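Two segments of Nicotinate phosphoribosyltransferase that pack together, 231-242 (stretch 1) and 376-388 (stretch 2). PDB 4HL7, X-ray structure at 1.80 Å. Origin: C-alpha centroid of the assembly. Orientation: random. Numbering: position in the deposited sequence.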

# COMPACT_ATOMS: atom_id res chain seq x y z
N ALA A 231 -6.97 1.43 1.49
CA ALA A 231 -5.79 1.92 2.23
C ALA A 231 -6.25 2.75 3.42
O ALA A 231 -7.43 3.17 3.50
CB ALA A 231 -4.91 2.77 1.32
N HIS A 232 -5.34 2.91 4.39
CA HIS A 232 -5.63 3.72 5.62
C HIS A 232 -6.12 5.13 5.30
O HIS A 232 -6.95 5.67 5.99
CB HIS A 232 -4.37 3.88 6.47
CG HIS A 232 -3.89 2.58 7.02
ND1 HIS A 232 -2.82 1.95 6.50
CD2 HIS A 232 -4.40 1.75 8.03
CE1 HIS A 232 -2.66 0.75 7.15
NE2 HIS A 232 -3.63 0.64 8.08
N GLU A 233 -5.62 5.71 4.21
CA GLU A 233 -6.00 7.12 3.89
C GLU A 233 -7.45 7.34 3.72
O GLU A 233 -7.91 8.41 4.02
CB GLU A 233 -5.24 7.66 2.62
CG GLU A 233 -5.72 7.08 1.36
CD GLU A 233 -5.08 7.75 0.13
OE1 GLU A 233 -5.39 8.96 -0.18
OE2 GLU A 233 -4.34 7.02 -0.57
N TRP A 234 -8.21 6.31 3.29
CA TRP A 234 -9.65 6.49 3.19
C TRP A 234 -10.25 6.71 4.59
O TRP A 234 -11.04 7.64 4.86
CB TRP A 234 -10.21 5.22 2.54
CG TRP A 234 -11.71 5.16 2.44
CD1 TRP A 234 -12.57 4.30 3.11
CD2 TRP A 234 -12.56 5.98 1.60
NE1 TRP A 234 -13.89 4.49 2.70
CE2 TRP A 234 -13.94 5.52 1.81
CE3 TRP A 234 -12.32 7.02 0.69
CZ2 TRP A 234 -15.01 6.08 1.13
CZ3 TRP A 234 -13.43 7.61 0.02
CH2 TRP A 234 -14.73 7.12 0.21
N PHE A 235 -9.77 5.92 5.55
CA PHE A 235 -10.29 6.08 6.95
C PHE A 235 -9.77 7.36 7.61
O PHE A 235 -10.49 8.06 8.38
CB PHE A 235 -9.84 4.85 7.73
CG PHE A 235 -10.41 3.58 7.16
CD1 PHE A 235 -9.74 2.87 6.18
CD2 PHE A 235 -11.68 3.17 7.49
CE1 PHE A 235 -10.32 1.75 5.59
CE2 PHE A 235 -12.27 2.05 6.88
CZ PHE A 235 -11.57 1.34 5.94
N MSE A 236 -8.50 7.68 7.31
CA MSE A 236 -7.88 8.88 7.93
C MSE A 236 -8.57 10.12 7.37
O MSE A 236 -8.89 11.02 8.12
CB MSE A 236 -6.38 8.90 7.50
CG MSE A 236 -5.63 7.83 8.30
SE MSE A 236 -3.87 7.55 7.41
CE MSE A 236 -3.02 9.13 8.18
N GLY A 237 -8.80 10.17 6.04
CA GLY A 237 -9.47 11.36 5.46
C GLY A 237 -10.82 11.64 6.13
O GLY A 237 -11.21 12.78 6.32
N HIS A 238 -11.55 10.58 6.48
CA HIS A 238 -12.84 10.77 7.18
C HIS A 238 -12.76 11.46 8.51
O HIS A 238 -13.76 11.98 9.00
CB HIS A 238 -13.66 9.46 7.24
CG HIS A 238 -14.34 9.15 5.92
ND1 HIS A 238 -13.68 8.60 4.89
CD2 HIS A 238 -15.61 9.49 5.44
CE1 HIS A 238 -14.51 8.50 3.81
NE2 HIS A 238 -15.70 9.05 4.15
N GLN A 239 -11.57 11.49 9.11
CA GLN A 239 -11.37 12.28 10.37
C GLN A 239 -11.54 13.78 10.18
O GLN A 239 -11.72 14.53 11.14
CB GLN A 239 -9.96 12.00 10.97
CG GLN A 239 -9.78 10.55 11.39
CD GLN A 239 -8.31 10.21 11.63
OE1 GLN A 239 -7.50 11.11 11.73
NE2 GLN A 239 -7.98 8.91 11.70
N ALA A 240 -11.40 14.21 8.95
CA ALA A 240 -11.62 15.59 8.58
C ALA A 240 -13.05 15.84 8.05
O ALA A 240 -13.58 16.98 8.17
CB ALA A 240 -10.61 16.03 7.51
N LEU A 241 -13.67 14.82 7.48
CA LEU A 241 -14.91 15.00 6.73
C LEU A 241 -16.18 14.79 7.60
O LEU A 241 -17.26 15.38 7.27
CB LEU A 241 -14.96 14.00 5.55
CG LEU A 241 -13.78 14.14 4.58
CD1 LEU A 241 -13.88 13.05 3.52
CD2 LEU A 241 -13.92 15.48 3.92
N VAL A 242 -16.07 13.99 8.66
CA VAL A 242 -17.19 13.83 9.62
C VAL A 242 -16.64 14.02 11.02
O VAL A 242 -15.49 14.32 11.18
CB VAL A 242 -17.86 12.41 9.48
CG1 VAL A 242 -18.43 12.30 8.05
CG2 VAL A 242 -16.85 11.22 9.69
N LYS A 376 2.70 9.59 3.97
CA LYS A 376 1.52 9.72 4.76
C LYS A 376 0.58 10.78 4.22
O LYS A 376 1.03 11.79 3.68
CB LYS A 376 1.87 9.98 6.25
CG LYS A 376 2.60 11.28 6.55
N LEU A 377 -0.72 10.53 4.42
CA LEU A 377 -1.72 11.57 4.25
C LEU A 377 -1.60 12.45 5.49
O LEU A 377 -1.71 11.96 6.61
CB LEU A 377 -3.13 10.93 4.15
CG LEU A 377 -4.25 11.99 4.13
CD1 LEU A 377 -4.17 12.74 2.82
CD2 LEU A 377 -5.62 11.30 4.27
N ALA A 378 -1.27 13.72 5.28
CA ALA A 378 -0.98 14.63 6.40
C ALA A 378 -2.23 15.43 6.75
O ALA A 378 -2.39 15.80 7.88
CB ALA A 378 0.13 15.60 6.04
N GLU A 379 -3.06 15.73 5.76
CA GLU A 379 -4.06 16.77 5.94
C GLU A 379 -5.18 16.54 4.93
O GLU A 379 -4.94 16.11 3.81
CB GLU A 379 -3.41 18.13 5.62
CG GLU A 379 -4.23 19.35 5.93
CD GLU A 379 -3.46 20.62 5.56
OE1 GLU A 379 -2.60 21.02 6.36
OE2 GLU A 379 -3.68 21.16 4.45
N CYS A 380 -6.39 16.90 5.32
CA CYS A 380 -7.56 16.76 4.44
C CYS A 380 -8.50 17.93 4.77
O CYS A 380 -8.79 18.18 5.96
CB CYS A 380 -8.27 15.46 4.77
SG CYS A 380 -9.74 15.14 3.76
N GLN A 381 -8.96 18.63 3.72
CA GLN A 381 -9.74 19.88 3.89
C GLN A 381 -9.07 20.83 4.83
O GLN A 381 -9.73 21.54 5.61
CB GLN A 381 -11.18 19.58 4.39
CG GLN A 381 -12.06 18.90 3.39
CD GLN A 381 -12.27 19.72 2.14
OE1 GLN A 381 -11.34 19.91 1.36
NE2 GLN A 381 -13.48 20.26 1.97
N GLY A 382 -7.73 20.88 4.77
CA GLY A 382 -6.94 21.79 5.60
C GLY A 382 -6.89 21.42 7.08
O GLY A 382 -6.51 22.26 7.90
N ARG A 383 -7.34 20.22 7.40
CA ARG A 383 -7.40 19.74 8.80
C ARG A 383 -6.44 18.57 8.98
O ARG A 383 -6.29 17.77 8.04
CB ARG A 383 -8.84 19.26 9.13
CG ARG A 383 -9.92 20.35 8.90
CD ARG A 383 -11.25 19.79 8.35
NE ARG A 383 -12.04 20.88 7.77
CZ ARG A 383 -13.35 20.79 7.53
NH1 ARG A 383 -14.00 19.69 7.82
NH2 ARG A 383 -13.99 21.83 6.99
N PRO A 384 -5.85 18.43 10.17
CA PRO A 384 -4.96 17.27 10.37
C PRO A 384 -5.73 15.95 10.36
O PRO A 384 -6.93 15.92 10.76
CB PRO A 384 -4.37 17.45 11.80
CG PRO A 384 -4.92 18.73 12.32
CD PRO A 384 -6.05 19.21 11.40
N VAL A 385 -5.04 14.87 10.03
CA VAL A 385 -5.62 13.51 10.16
C VAL A 385 -4.48 12.62 10.69
O VAL A 385 -3.32 13.02 10.65
CB VAL A 385 -6.17 12.96 8.82
CG1 VAL A 385 -7.29 13.87 8.27
CG2 VAL A 385 -5.01 12.79 7.80
N ALA A 386 -4.82 11.48 11.24
CA ALA A 386 -3.77 10.67 11.92
C ALA A 386 -3.98 9.19 11.78
O ALA A 386 -5.09 8.73 11.61
CB ALA A 386 -3.67 11.01 13.38
N LYS A 387 -2.88 8.44 11.84
CA LYS A 387 -2.97 7.01 11.97
C LYS A 387 -2.32 6.63 13.28
O LYS A 387 -1.25 7.14 13.63
CB LYS A 387 -2.22 6.30 10.84
CG LYS A 387 -2.30 4.79 10.94
CD LYS A 387 -1.63 4.19 9.73
CE LYS A 387 -1.13 2.82 10.06
NZ LYS A 387 -0.08 2.49 9.06
N ILE A 388 -2.94 5.72 14.01
CA ILE A 388 -2.39 5.37 15.31
C ILE A 388 -1.65 4.00 15.16
O ILE A 388 -0.44 3.90 15.33
CB ILE A 388 -3.50 5.31 16.40
CG1 ILE A 388 -4.02 6.72 16.66
CG2 ILE A 388 -2.90 4.86 17.75
CD1 ILE A 388 -5.37 6.80 17.31
O HOH W 1 -9.59 16.61 10.97

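The helix of stretch 1 runs at 32° to strand 376-380 and packs against it, the turn and the returning segment, and Met236, Ala240 and Leu377 cover the most surface. Met236, a selenomethionine, points toward stretch 2 and fills the space between its two arms: CB lies 4.1 Å from Leu377 CD2 and 4.1 Å from Val385 CG2, while the unbranched chain carries CE to 3.5 Å from Leu377 O. Leu377 reaches back, its CD2 3.7 Å from Glu233 O and 3.8 Å from Gly237 N, so a branched side chain packs directly on helix backbone.

One turn on, the residue is smaller. Ala240 CB sits 3.6 Å from Cys380 CB and 3.2 Å from Cys380 O, with Val385 CG1 at 4.0 Å. Its carbonyl is also used: Arg383 NH1 donates to Ala240 O at 2.8 Å, the oxygen lying at the guanidinium edge.

Gln239 adds two hydrogen bonds, its amide pairing with the backbone of one residue, Ala386 N donating to Gln239 OE1 (2.7 Å) and Gln239 NE2 to Ala386 O (2.9 Å). A water bridges Gln239 O and Pro384 O. Extended Lys387 lays CE over the His232 ring face, 3.8 Å from its centroid, a CH-pi contact made by the aliphatic part of a charged chain.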